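Local coordinates for protein cytochrome P450 (CYP102L1) (Mycobacterium phage Adler, PDB 6N6Q) that probably uses a haem group to bind and activate molecular oxygen and so oxidise an organic substrate, as cytochromes P450 do, at residues R107-I112 and D256-K262; L248-L252 and I268-I272; F289-F293 and Y448-V452. The contacts are given in a common frame with arbitrary orientation. Numbering follows the deposited sequence.

Interaction 1: residues R107-I112 and D256-K262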
ATOM      1  N   ARG A 107      -4.120   8.852 -18.253  1.00 45.73           N
ATOM      2  CA  ARG A 107      -2.911   9.452 -18.808  1.00 46.06           C
ATOM      3  C   ARG A 107      -2.772  10.906 -18.379  1.00 54.82           C
ATOM      4  O   ARG A 107      -1.671  11.353 -18.039  1.00 56.72           O
ATOM      5  CB  ARG A 107      -2.910   9.337 -20.330  1.00 51.02           C
ATOM      6  CG  ARG A 107      -1.577   9.698 -20.963  1.00 54.15           C
ATOM      7  CD  ARG A 107      -1.749  10.130 -22.407  1.00 61.95           C
ATOM      8  NE  ARG A 107      -2.704  11.227 -22.526  1.00 73.29           N
ATOM      9  CZ  ARG A 107      -2.419  12.499 -22.264  1.00 64.01           C
ATOM     10  NH1 ARG A 107      -1.201  12.839 -21.864  1.00 61.20           N
ATOM     11  NH2 ARG A 107      -3.354  13.432 -22.399  1.00 61.34           N
ATOM     12  N   LYS A 108      -3.877  11.656 -18.387  1.00 52.37           N
ATOM     13  CA  LYS A 108      -3.841  13.041 -17.926  1.00 52.09           C
ATOM     14  C   LYS A 108      -3.331  13.125 -16.493  1.00 51.40           C
ATOM     15  O   LYS A 108      -2.339  13.805 -16.211  1.00 49.39           O
ATOM     16  CB  LYS A 108      -5.232  13.670 -18.041  1.00 51.69           C
ATOM     17  CG  LYS A 108      -5.670  13.975 -19.462  1.00 53.36           C
ATOM     18  CD  LYS A 108      -7.039  14.639 -19.482  1.00 58.62           C
ATOM     19  CE  LYS A 108      -7.048  15.911 -18.648  1.00 60.33           C
ATOM     20  NZ  LYS A 108      -8.378  16.584 -18.662  1.00 61.14           N
ATOM     21  N   ALA A 109      -3.994  12.417 -15.574  1.00 48.97           N
ATOM     22  CA  ALA A 109      -3.590  12.454 -14.172  1.00 45.17           C
ATOM     23  C   ALA A 109      -2.159  11.964 -13.992  1.00 51.92           C
ATOM     24  O   ALA A 109      -1.403  12.515 -13.182  1.00 51.58           O
ATOM     25  CB  ALA A 109      -4.551  11.619 -13.328  1.00 38.17           C
ATOM     26  N   HIS A 110      -1.762  10.937 -14.747  1.00 48.38           N
ATOM     27  CA  HIS A 110      -0.425  10.378 -14.577  1.00 54.04           C
ATOM     28  C   HIS A 110       0.654  11.376 -14.978  1.00 53.88           C
ATOM     29  O   HIS A 110       1.684  11.485 -14.305  1.00 58.12           O
ATOM     30  CB  HIS A 110      -0.283   9.087 -15.383  1.00 53.18           C
ATOM     31  CG  HIS A 110       1.075   8.468 -15.294  1.00 54.65           C
ATOM     32  ND1 HIS A 110       1.559   7.899 -14.134  1.00 59.21           N
ATOM     33  CD2 HIS A 110       2.058   8.333 -16.217  1.00 54.71           C
ATOM     34  CE1 HIS A 110       2.778   7.437 -14.348  1.00 59.40           C
ATOM     35  NE2 HIS A 110       3.104   7.688 -15.604  1.00 59.00           N
ATOM     36  N   GLU A 111       0.442  12.115 -16.069  1.00 55.28           N
ATOM     37  CA  GLU A 111       1.418  13.113 -16.485  1.00 59.94           C
ATOM     38  C   GLU A 111       1.300  14.417 -15.705  1.00 53.74           C
ATOM     39  O   GLU A 111       2.164  15.287 -15.850  1.00 57.82           O
ATOM     40  CB  GLU A 111       1.284  13.400 -17.986  1.00 58.51           C
ATOM     41  CG  GLU A 111       1.200  12.162 -18.883  1.00 64.52           C
ATOM     42  CD  GLU A 111       2.522  11.418 -19.045  1.00 75.93           C
ATOM     43  OE1 GLU A 111       3.236  11.208 -18.041  1.00 74.84           O
ATOM     44  OE2 GLU A 111       2.844  11.035 -20.189  1.00 80.67           O
ATOM     45  N   ILE A 112       0.264  14.570 -14.886  1.00 48.82           N
ATOM     46  CA  ILE A 112       0.082  15.761 -14.068  1.00 48.90           C
ATOM     47  C   ILE A 112       0.626  15.561 -12.659  1.00 51.20           C
ATOM     48  O   ILE A 112       1.234  16.468 -12.090  1.00 52.28           O
ATOM     49  CB  ILE A 112      -1.410  16.159 -14.039  1.00 45.76           C
ATOM     50  CG1 ILE A 112      -1.833  16.763 -15.378  1.00 43.38           C
ATOM     51  CG2 ILE A 112      -1.696  17.133 -12.902  1.00 51.30           C
ATOM     52  CD1 ILE A 112      -3.328  16.963 -15.509  1.00 38.41           C
ATOM     53  N   ASP A 256      -2.650  19.063 -18.505  1.00 53.79           N
ATOM     54  CA  ASP A 256      -1.956  17.985 -19.199  1.00 53.21           C
ATOM     55  C   ASP A 256      -1.243  18.535 -20.429  1.00 57.38           C
ATOM     56  O   ASP A 256      -1.871  19.208 -21.254  1.00 50.99           O
ATOM     57  CB  ASP A 256      -2.942  16.886 -19.593  1.00 59.56           C
ATOM     58  CG  ASP A 256      -2.336  15.870 -20.540  1.00 60.11           C
ATOM     59  OD1 ASP A 256      -2.520  16.017 -21.767  1.00 57.88           O
ATOM     60  OD2 ASP A 256      -1.663  14.936 -20.060  1.00 62.18           O
ATOM     61  N   PRO A 257       0.059  18.276 -20.589  1.00 61.42           N
ATOM     62  CA  PRO A 257       0.795  18.880 -21.713  1.00 56.49           C
ATOM     63  C   PRO A 257       0.255  18.497 -23.079  1.00 63.30           C
ATOM     64  O   PRO A 257       0.316  19.314 -24.007  1.00 72.13           O
ATOM     65  CB  PRO A 257       2.226  18.359 -21.511  1.00 56.81           C
ATOM     66  CG  PRO A 257       2.302  17.999 -20.062  1.00 57.50           C
ATOM     67  CD  PRO A 257       0.938  17.489 -19.708  1.00 56.15           C
ATOM     68  N   VAL A 258      -0.274  17.283 -23.236  1.00 63.38           N
ATOM     69  CA  VAL A 258      -0.760  16.850 -24.545  1.00 59.97           C
ATOM     70  C   VAL A 258      -2.088  17.524 -24.870  1.00 61.26           C
ATOM     71  O   VAL A 258      -2.219  18.220 -25.884  1.00 70.27           O
ATOM     72  CB  VAL A 258      -0.879  15.318 -24.598  1.00 59.75           C
ATOM     73  CG1 VAL A 258      -1.583  14.887 -25.874  1.00 54.87           C
ATOM     74  CG2 VAL A 258       0.498  14.678 -24.508  1.00 52.91           C
ATOM     75  N   THR A 259      -3.092  17.330 -24.014  1.00 61.88           N
ATOM     76  CA  THR A 259      -4.434  17.822 -24.298  1.00 59.40           C
ATOM     77  C   THR A 259      -4.667  19.256 -23.841  1.00 64.39           C
ATOM     78  O   THR A 259      -5.644  19.876 -24.275  1.00 61.20           O
ATOM     79  CB  THR A 259      -5.482  16.911 -23.648  1.00 62.84           C
ATOM     80  OG1 THR A 259      -6.768  17.179 -24.221  1.00 80.56           O
ATOM     81  CG2 THR A 259      -5.550  17.153 -22.147  1.00 64.02           C
ATOM     82  N   GLY A 260      -3.803  19.799 -22.983  1.00 57.10           N
ATOM     83  CA  GLY A 260      -3.944  21.166 -22.528  1.00 53.84           C
ATOM     84  C   GLY A 260      -5.005  21.398 -21.473  1.00 57.47           C
ATOM     85  O   GLY A 260      -5.178  22.545 -21.042  1.00 59.65           O
ATOM     86  N   ASP A 261      -5.715  20.361 -21.039  1.00 57.17           N
ATOM     87  CA  ASP A 261      -6.767  20.504 -20.045  1.00 59.51           C
ATOM     88  C   ASP A 261      -6.302  20.010 -18.680  1.00 61.07           C
ATOM     89  O   ASP A 261      -5.414  19.161 -18.570  1.00 58.82           O
ATOM     90  CB  ASP A 261      -8.029  19.740 -20.455  1.00 67.68           C
ATOM     91  CG  ASP A 261      -8.856  20.487 -21.480  1.00 80.55           C
ATOM     92  OD1 ASP A 261      -9.293  19.858 -22.468  1.00 85.55           O
ATOM     93  OD2 ASP A 261      -9.057  21.709 -21.301  1.00 87.57           O
ATOM     94  N   LYS A 262      -6.923  20.556 -17.640  1.00 52.45           N
ATOM     95  CA  LYS A 262      -6.683  20.125 -16.274  1.00 55.00           C
ATOM     96  C   LYS A 262      -7.664  19.020 -15.892  1.00 51.49           C
ATOM     97  O   LYS A 262      -8.632  18.737 -16.600  1.00 58.03           O
ATOM     98  CB  LYS A 262      -6.810  21.303 -15.308  1.00 53.38           C
ATOM     99  CG  LYS A 262      -5.939  22.498 -15.654  1.00 57.87           C
ATOM    100  CD  LYS A 262      -5.984  23.544 -14.550  1.00 57.92           C
ATOM    101  CE  LYS A 262      -7.408  24.002 -14.276  1.00 66.36           C
ATOM    102  NZ  LYS A 262      -7.478  24.944 -13.123  1.00 70.55           N
TER

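Interaction 2: residues L248-L252 and I268-I272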
ATOM      1  N   LEU A 248      -2.765  18.661  -4.057  1.00 52.43           N
ATOM      2  CA  LEU A 248      -4.020  19.308  -4.423  1.00 46.11           C
ATOM      3  C   LEU A 248      -3.774  20.551  -5.270  1.00 55.90           C
ATOM      4  O   LEU A 248      -4.530  20.830  -6.207  1.00 49.88           O
ATOM      5  CB  LEU A 248      -4.813  19.653  -3.163  1.00 48.14           C
ATOM      6  CG  LEU A 248      -6.133  20.409  -3.337  1.00 47.41           C
ATOM      7  CD1 LEU A 248      -7.029  19.704  -4.343  1.00 48.89           C
ATOM      8  CD2 LEU A 248      -6.836  20.543  -1.998  1.00 44.98           C
ATOM      9  N   ASP A 249      -2.716  21.306  -4.959  1.00 54.49           N
ATOM     10  CA  ASP A 249      -2.408  22.505  -5.732  1.00 54.52           C
ATOM     11  C   ASP A 249      -2.095  22.164  -7.182  1.00 55.28           C
ATOM     12  O   ASP A 249      -2.582  22.830  -8.103  1.00 63.14           O
ATOM     13  CB  ASP A 249      -1.239  23.256  -5.099  1.00 45.75           C
ATOM     14  CG  ASP A 249      -1.628  23.989  -3.832  1.00 59.88           C
ATOM     15  OD1 ASP A 249      -2.756  24.524  -3.773  1.00 63.19           O
ATOM     16  OD2 ASP A 249      -0.804  24.036  -2.894  1.00 66.31           O
ATOM     17  N   ILE A 250      -1.286  21.128  -7.407  1.00 51.82           N
ATOM     18  CA  ILE A 250      -0.918  20.762  -8.772  1.00 54.18           C
ATOM     19  C   ILE A 250      -2.137  20.279  -9.549  1.00 56.61           C
ATOM     20  O   ILE A 250      -2.265  20.544 -10.750  1.00 59.19           O
ATOM     21  CB  ILE A 250       0.210  19.714  -8.757  1.00 47.34           C
ATOM     22  CG1 ILE A 250       1.467  20.304  -8.115  1.00 59.15           C
ATOM     23  CG2 ILE A 250       0.521  19.235 -10.168  1.00 60.18           C
ATOM     24  CD1 ILE A 250       2.659  19.365  -8.118  1.00 53.65           C
ATOM     25  N   MET A 251      -3.056  19.574  -8.882  1.00 46.76           N
ATOM     26  CA  MET A 251      -4.266  19.129  -9.564  1.00 52.18           C
ATOM     27  C   MET A 251      -5.160  20.302  -9.947  1.00 54.39           C
ATOM     28  O   MET A 251      -5.916  20.213 -10.923  1.00 52.54           O
ATOM     29  CB  MET A 251      -5.035  18.132  -8.694  1.00 43.07           C
ATOM     30  CG  MET A 251      -4.426  16.735  -8.683  1.00 50.03           C
ATOM     31  SD  MET A 251      -5.429  15.509  -7.817  1.00 47.87           S
ATOM     32  CE  MET A 251      -5.459  16.196  -6.165  1.00 40.99           C
ATOM     33  N   LEU A 252      -5.085  21.405  -9.203  1.00 50.57           N
ATOM     34  CA  LEU A 252      -5.846  22.605  -9.517  1.00 49.91           C
ATOM     35  C   LEU A 252      -5.081  23.581 -10.401  1.00 59.10           C
ATOM     36  O   LEU A 252      -5.658  24.587 -10.827  1.00 61.34           O
ATOM     37  CB  LEU A 252      -6.267  23.318  -8.228  1.00 45.95           C
ATOM     38  CG  LEU A 252      -7.285  22.610  -7.333  1.00 48.32           C
ATOM     39  CD1 LEU A 252      -7.339  23.268  -5.965  1.00 48.85           C
ATOM     40  CD2 LEU A 252      -8.661  22.617  -7.982  1.00 52.95           C
ATOM     41  N   ILE A 268     -10.590  15.030  -9.708  1.00 45.47           N
ATOM     42  CA  ILE A 268      -9.749  15.460  -8.592  1.00 45.64           C
ATOM     43  C   ILE A 268     -10.227  14.817  -7.297  1.00 45.82           C
ATOM     44  O   ILE A 268      -9.428  14.313  -6.499  1.00 40.67           O
ATOM     45  CB  ILE A 268      -9.734  16.996  -8.487  1.00 48.14           C
ATOM     46  CG1 ILE A 268      -9.063  17.612  -9.716  1.00 42.93           C
ATOM     47  CG2 ILE A 268      -9.019  17.440  -7.218  1.00 40.33           C
ATOM     48  CD1 ILE A 268      -9.042  19.124  -9.701  1.00 44.37           C
ATOM     49  N   GLY A 269     -11.543  14.818  -7.075  1.00 44.76           N
ATOM     50  CA  GLY A 269     -12.092  14.125  -5.924  1.00 46.27           C
ATOM     51  C   GLY A 269     -11.796  12.640  -5.931  1.00 45.44           C
ATOM     52  O   GLY A 269     -11.678  12.020  -4.871  1.00 47.02           O
ATOM     53  N   ASN A 270     -11.666  12.046  -7.122  1.00 47.69           N
ATOM     54  CA  ASN A 270     -11.313  10.634  -7.209  1.00 40.70           C
ATOM     55  C   ASN A 270      -9.855  10.404  -6.831  1.00 42.21           C
ATOM     56  O   ASN A 270      -9.529   9.408  -6.178  1.00 40.82           O
ATOM     57  CB  ASN A 270     -11.593  10.102  -8.613  1.00 40.18           C
ATOM     58  CG  ASN A 270     -13.074   9.945  -8.892  1.00 44.96           C
ATOM     59  OD1 ASN A 270     -13.887   9.890  -7.971  1.00 45.23           O
ATOM     60  ND2 ASN A 270     -13.431   9.864 -10.168  1.00 43.86           N
ATOM     61  N   GLN A 271      -8.964  11.313  -7.234  1.00 43.89           N
ATOM     62  CA  GLN A 271      -7.554  11.157  -6.889  1.00 44.87           C
ATOM     63  C   GLN A 271      -7.339  11.272  -5.385  1.00 49.44           C
ATOM     64  O   GLN A 271      -6.546  10.519  -4.808  1.00 49.53           O
ATOM     65  CB  GLN A 271      -6.708  12.190  -7.632  1.00 47.01           C
ATOM     66  CG  GLN A 271      -6.929  12.243  -9.138  1.00 38.79           C
ATOM     67  CD  GLN A 271      -6.528  10.965  -9.852  1.00 45.21           C
ATOM     68  OE1 GLN A 271      -5.894  10.082  -9.273  1.00 45.75           O
ATOM     69  NE2 GLN A 271      -6.902  10.861 -11.122  1.00 46.47           N
ATOM     70  N   ILE A 272      -8.038  12.207  -4.737  1.00 45.18           N
ATOM     71  CA  ILE A 272      -7.951  12.332  -3.284  1.00 45.40           C
ATOM     72  C   ILE A 272      -8.391  11.035  -2.617  1.00 49.22           C
ATOM     73  O   ILE A 272      -7.717  10.517  -1.718  1.00 47.85           O
ATOM     74  CB  ILE A 272      -8.787  13.529  -2.797  1.00 50.80           C
ATOM     75  CG1 ILE A 272      -8.175  14.844  -3.288  1.00 50.25           C
ATOM     76  CG2 ILE A 272      -8.908  13.515  -1.280  1.00 41.02           C
ATOM     77  CD1 ILE A 272      -9.023  16.062  -2.986  1.00 48.23           C
TER

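Interaction 3: residues F289-F293 and Y448-V452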
ATOM      1  N   PHE A 289       3.974  -4.952   9.828  1.00 48.48           N
ATOM      2  CA  PHE A 289       4.802  -6.140   9.643  1.00 46.15           C
ATOM      3  C   PHE A 289       6.225  -5.900  10.130  1.00 49.39           C
ATOM      4  O   PHE A 289       6.807  -6.753  10.811  1.00 50.64           O
ATOM      5  CB  PHE A 289       4.810  -6.561   8.172  1.00 46.37           C
ATOM      6  CG  PHE A 289       3.663  -7.449   7.781  1.00 43.84           C
ATOM      7  CD1 PHE A 289       3.544  -8.724   8.312  1.00 50.37           C
ATOM      8  CD2 PHE A 289       2.719  -7.021   6.860  1.00 47.02           C
ATOM      9  CE1 PHE A 289       2.494  -9.548   7.948  1.00 50.47           C
ATOM     10  CE2 PHE A 289       1.667  -7.840   6.492  1.00 45.40           C
ATOM     11  CZ  PHE A 289       1.554  -9.105   7.036  1.00 53.27           C
ATOM     12  N   ALA A 290       6.802  -4.745   9.788  1.00 47.97           N
ATOM     13  CA  ALA A 290       8.164  -4.446  10.217  1.00 49.30           C
ATOM     14  C   ALA A 290       8.257  -4.299  11.729  1.00 47.11           C
ATOM     15  O   ALA A 290       9.276  -4.666  12.321  1.00 56.50           O
ATOM     16  CB  ALA A 290       8.670  -3.181   9.524  1.00 44.53           C
ATOM     17  N   LEU A 291       7.213  -3.771  12.370  1.00 46.28           N
ATOM     18  CA  LEU A 291       7.209  -3.695  13.826  1.00 53.00           C
ATOM     19  C   LEU A 291       7.163  -5.084  14.449  1.00 54.56           C
ATOM     20  O   LEU A 291       7.806  -5.329  15.478  1.00 55.57           O
ATOM     21  CB  LEU A 291       6.031  -2.848  14.309  1.00 42.80           C
ATOM     22  CG  LEU A 291       6.196  -1.339  14.132  1.00 48.00           C
ATOM     23  CD1 LEU A 291       4.962  -0.597  14.621  1.00 48.69           C
ATOM     24  CD2 LEU A 291       7.436  -0.863  14.862  1.00 45.77           C
ATOM     25  N   HIS A 292       6.415  -6.007  13.840  1.00 53.75           N
ATOM     26  CA  HIS A 292       6.364  -7.371  14.355  1.00 53.21           C
ATOM     27  C   HIS A 292       7.728  -8.044  14.263  1.00 55.18           C
ATOM     28  O   HIS A 292       8.205  -8.642  15.234  1.00 59.11           O
ATOM     29  CB  HIS A 292       5.321  -8.188  13.595  1.00 49.15           C
ATOM     30  CG  HIS A 292       5.467  -9.666  13.787  1.00 55.96           C
ATOM     31  ND1 HIS A 292       5.057 -10.310  14.935  1.00 53.87           N
ATOM     32  CD2 HIS A 292       5.999 -10.621  12.989  1.00 52.86           C
ATOM     33  CE1 HIS A 292       5.319 -11.601  14.828  1.00 49.92           C
ATOM     34  NE2 HIS A 292       5.891 -11.815  13.657  1.00 50.34           N
ATOM     35  N   PHE A 293       8.371  -7.958  13.096  1.00 49.08           N
ATOM     36  CA  PHE A 293       9.653  -8.630  12.917  1.00 55.23           C
ATOM     37  C   PHE A 293      10.761  -7.960  13.721  1.00 57.23           C
ATOM     38  O   PHE A 293      11.733  -8.624  14.101  1.00 60.05           O
ATOM     39  CB  PHE A 293      10.007  -8.685  11.431  1.00 56.56           C
ATOM     40  CG  PHE A 293       9.218  -9.709  10.660  1.00 54.83           C
ATOM     41  CD1 PHE A 293       9.099 -11.008  11.130  1.00 57.21           C
ATOM     42  CD2 PHE A 293       8.583  -9.372   9.475  1.00 57.59           C
ATOM     43  CE1 PHE A 293       8.372 -11.954  10.428  1.00 54.46           C
ATOM     44  CE2 PHE A 293       7.854 -10.313   8.767  1.00 55.89           C
ATOM     45  CZ  PHE A 293       7.747 -11.604   9.245  1.00 54.67           C
ATOM     46  N   TYR A 448       1.757 -15.354  21.028  1.00 69.37           N
ATOM     47  CA  TYR A 448       1.208 -14.940  19.747  1.00 66.11           C
ATOM     48  C   TYR A 448       2.068 -15.456  18.600  1.00 64.11           C
ATOM     49  O   TYR A 448       3.296 -15.526  18.702  1.00 59.21           O
ATOM     50  CB  TYR A 448       1.106 -13.414  19.676  1.00 66.35           C
ATOM     51  CG  TYR A 448       0.790 -12.887  18.292  1.00 65.20           C
ATOM     52  CD1 TYR A 448      -0.521 -12.817  17.838  1.00 59.05           C
ATOM     53  CD2 TYR A 448       1.803 -12.462  17.439  1.00 64.74           C
ATOM     54  CE1 TYR A 448      -0.813 -12.341  16.574  1.00 60.03           C
ATOM     55  CE2 TYR A 448       1.519 -11.987  16.174  1.00 64.72           C
ATOM     56  CZ  TYR A 448       0.210 -11.927  15.747  1.00 63.68           C
ATOM     57  OH  TYR A 448      -0.078 -11.450  14.489  1.00 61.83           O
ATOM     58  N   GLU A 449       1.411 -15.814  17.498  1.00 63.40           N
ATOM     59  CA  GLU A 449       2.089 -16.211  16.276  1.00 64.30           C
ATOM     60  C   GLU A 449       1.453 -15.493  15.094  1.00 64.43           C
ATOM     61  O   GLU A 449       0.268 -15.147  15.120  1.00 61.41           O
ATOM     62  CB  GLU A 449       2.051 -17.732  16.084  1.00 71.24           C
ATOM     63  CG  GLU A 449       3.102 -18.456  16.912  1.00 75.03           C
ATOM     64  CD  GLU A 449       2.622 -19.790  17.442  1.00 84.40           C
ATOM     65  OE1 GLU A 449       1.613 -20.312  16.925  1.00 88.96           O
ATOM     66  OE2 GLU A 449       3.255 -20.314  18.385  1.00 83.43           O
ATOM     67  N   LEU A 450       2.258 -15.271  14.057  1.00 57.76           N
ATOM     68  CA  LEU A 450       1.887 -14.378  12.964  1.00 54.45           C
ATOM     69  C   LEU A 450       0.788 -15.005  12.115  1.00 58.54           C
ATOM     70  O   LEU A 450       1.002 -16.030  11.460  1.00 64.19           O
ATOM     71  CB  LEU A 450       3.111 -14.054  12.114  1.00 48.14           C
ATOM     72  CG  LEU A 450       2.893 -13.089  10.949  1.00 47.68           C
ATOM     73  CD1 LEU A 450       2.370 -11.750  11.448  1.00 51.19           C
ATOM     74  CD2 LEU A 450       4.177 -12.903  10.160  1.00 54.14           C
ATOM     75  N   LYS A 451      -0.390 -14.388  12.127  1.00 61.81           N
ATOM     76  CA  LYS A 451      -1.489 -14.733  11.237  1.00 57.42           C
ATOM     77  C   LYS A 451      -1.795 -13.531  10.358  1.00 54.72           C
ATOM     78  O   LYS A 451      -1.859 -12.398  10.843  1.00 63.60           O
ATOM     79  CB  LYS A 451      -2.740 -15.152  12.022  1.00 60.82           C
ATOM     80  CG  LYS A 451      -2.917 -16.661  12.168  1.00 73.57           C
ATOM     81  CD  LYS A 451      -1.660 -17.331  12.707  1.00 65.98           C
ATOM     82  CE  LYS A 451      -1.867 -18.823  12.907  1.00 73.08           C
ATOM     83  NZ  LYS A 451      -2.904 -19.099  13.941  1.00 79.81           N
ATOM     84  N   VAL A 452      -1.974 -13.776   9.063  1.00 52.76           N
ATOM     85  CA  VAL A 452      -2.143 -12.713   8.080  1.00 55.07           C
ATOM     86  C   VAL A 452      -3.533 -12.825   7.473  1.00 55.36           C
ATOM     87  O   VAL A 452      -3.844 -13.814   6.795  1.00 53.44           O
ATOM     88  CB  VAL A 452      -1.063 -12.769   6.989  1.00 48.84           C
ATOM     89  CG1 VAL A 452      -1.345 -11.734   5.915  1.00 49.49           C
ATOM     90  CG2 VAL A 452       0.312 -12.548   7.600  1.00 50.71           C
TER

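Interaction 1: residues R107-I112 and D256-K262
Arg-107 opens the contact with a salt bridge to Asp-256: NH2 lies 2.8 Å from OD1 in a nearly straight hydrogen bond, while the 2.8 Å bond from NH1 to OD2 is bent and weak. Val-258 covers one face of the planar guanidinium. Aspartate suits this corner because the same OD1 also accepts from Thr-259 N at 2.7 Å, an Asx motif, so one carboxylate shapes the turn and pairs with the helix. One residue on, Lys-108 stretches its aliphatic part past Thr-259 (CD to CG2 4.0 Å) and donates from NZ to the backbone O of Lys-262 at 3.0 Å. Glu-111 meets the loop with the aliphatic base of its side chain, CB 3.9 Å from Asp-256 OD2, while its end leads away. Ile-112 lays CD1 3.7 Å from Asp-256 N, an apolar end to the row. Helix 104-113 thus lies beside the loop joining helices 247-253 and 265-296, with Ile-112 also touching Leu-263 of that loop.

Interaction 2: residues L248-L252 and I268-I272
The two helical segments run nearly antiparallel, their directions 159° apart, and their axes come no closer than 11.0 Å. That is a roomy separation, so side chains rather than backbones fill the interface; the closest CA atoms, those of Met-251 and Ile-268, are 6.7 Å apart. No hydrogen bond crosses it. Met-251 and Ile-268 point toward the opposite helix and bury the most surface. The long, flexible methionine reaches across, setting SD 3.6 Å from Gln-271 CB and CE 3.9 Å from Ile-268 CG2 and 4.2 Å from Ile-272 CG1. Ile-268 answers with CD1, which lies 3.5 Å from Met-251 O and 3.9 Å from Leu-252 CD2. Leu-248 closes the far end, its CD1 4.2 Å from Ile-268 CG2 and 4.4 Å from Ile-272 CD1. Gln-271 offers only its aliphatic base here; its amide turns away to Asn-267 OD1 and Met-96 N. The pair is a short helix folded back on the start of a long one through the loop between them, with helix 212-237 also covering Leu-248, Leu-252 and Ile-268. It matches the P450 fold, in which the short H-helix precedes and packs on the long I-helix.

Interaction 3: residues F289-F293 and Y448-V452
Leu-450, with the largest buried area, is the centre of this contact: its CA-to-CB bond points toward segment 289-293, and its branched end meets three rings displayed by that helix. CD1 sits over the face of the His-292 imidazole, 4.2 Å from the ring centroid and 15° off its normal, a CH-pi contact; the same CD1 is 4.1 Å from Phe-289 CE1. CD2 lies 3.9 Å from Phe-293 CZ. A leucine fits because its branched apolar end fills the space between the three rings. Phe-289, one helical turn before Phe-293, reaches farther along the strand, where the edge of its ring meets Val-452, CZ to CG2 3.7 Å; another of its neighbours is Trp-342, with which it stacks. His-292 occupies the more exposed end. Besides holding Leu-450, it sends CE1 to within 4.0 Å of Tyr-448 CE2, at the edge of the tyrosine ring, whose hydroxyl is hydrogen-bonded to Ser-461 O. Tyr-448, Leu-450 and Val-452, at every second position, face the helix, whereas Glu-449 and Lys-451 point away, as expected of an extended chain. The contact therefore lays the lead-in to the antiparallel hairpin 451-454/458-461, and the start of its first strand, against the C-terminal part of helix 265-296, consistent with the beta4 hairpin packing beside the I-helix in the cytochrome P450 fold.

How the interactions relate
Helix 265-296 is shared by interactions 2 and 3: interaction 2 uses its first turns and interaction 3 its last, with centres about 35 Å apart. Interaction 1 joins them through interaction 2, their centres about 13 Å apart. These two meet through a probable hydrogen bond from Lys-262 NZ to Leu-252 O at 3.0 Å and by packing of Ala-109 CB against Gln-271 NE2 at 3.3 Å, so helices 104-113, 247-253 and 265-296 form one cluster. Interactions 1 and 2 lie on one side of the chain's centre and interaction 3 on the opposite side. The side chains of Gln-271, Arg-107 and Phe-289 are about 6, 9 and 9 Å from the haem, respectively.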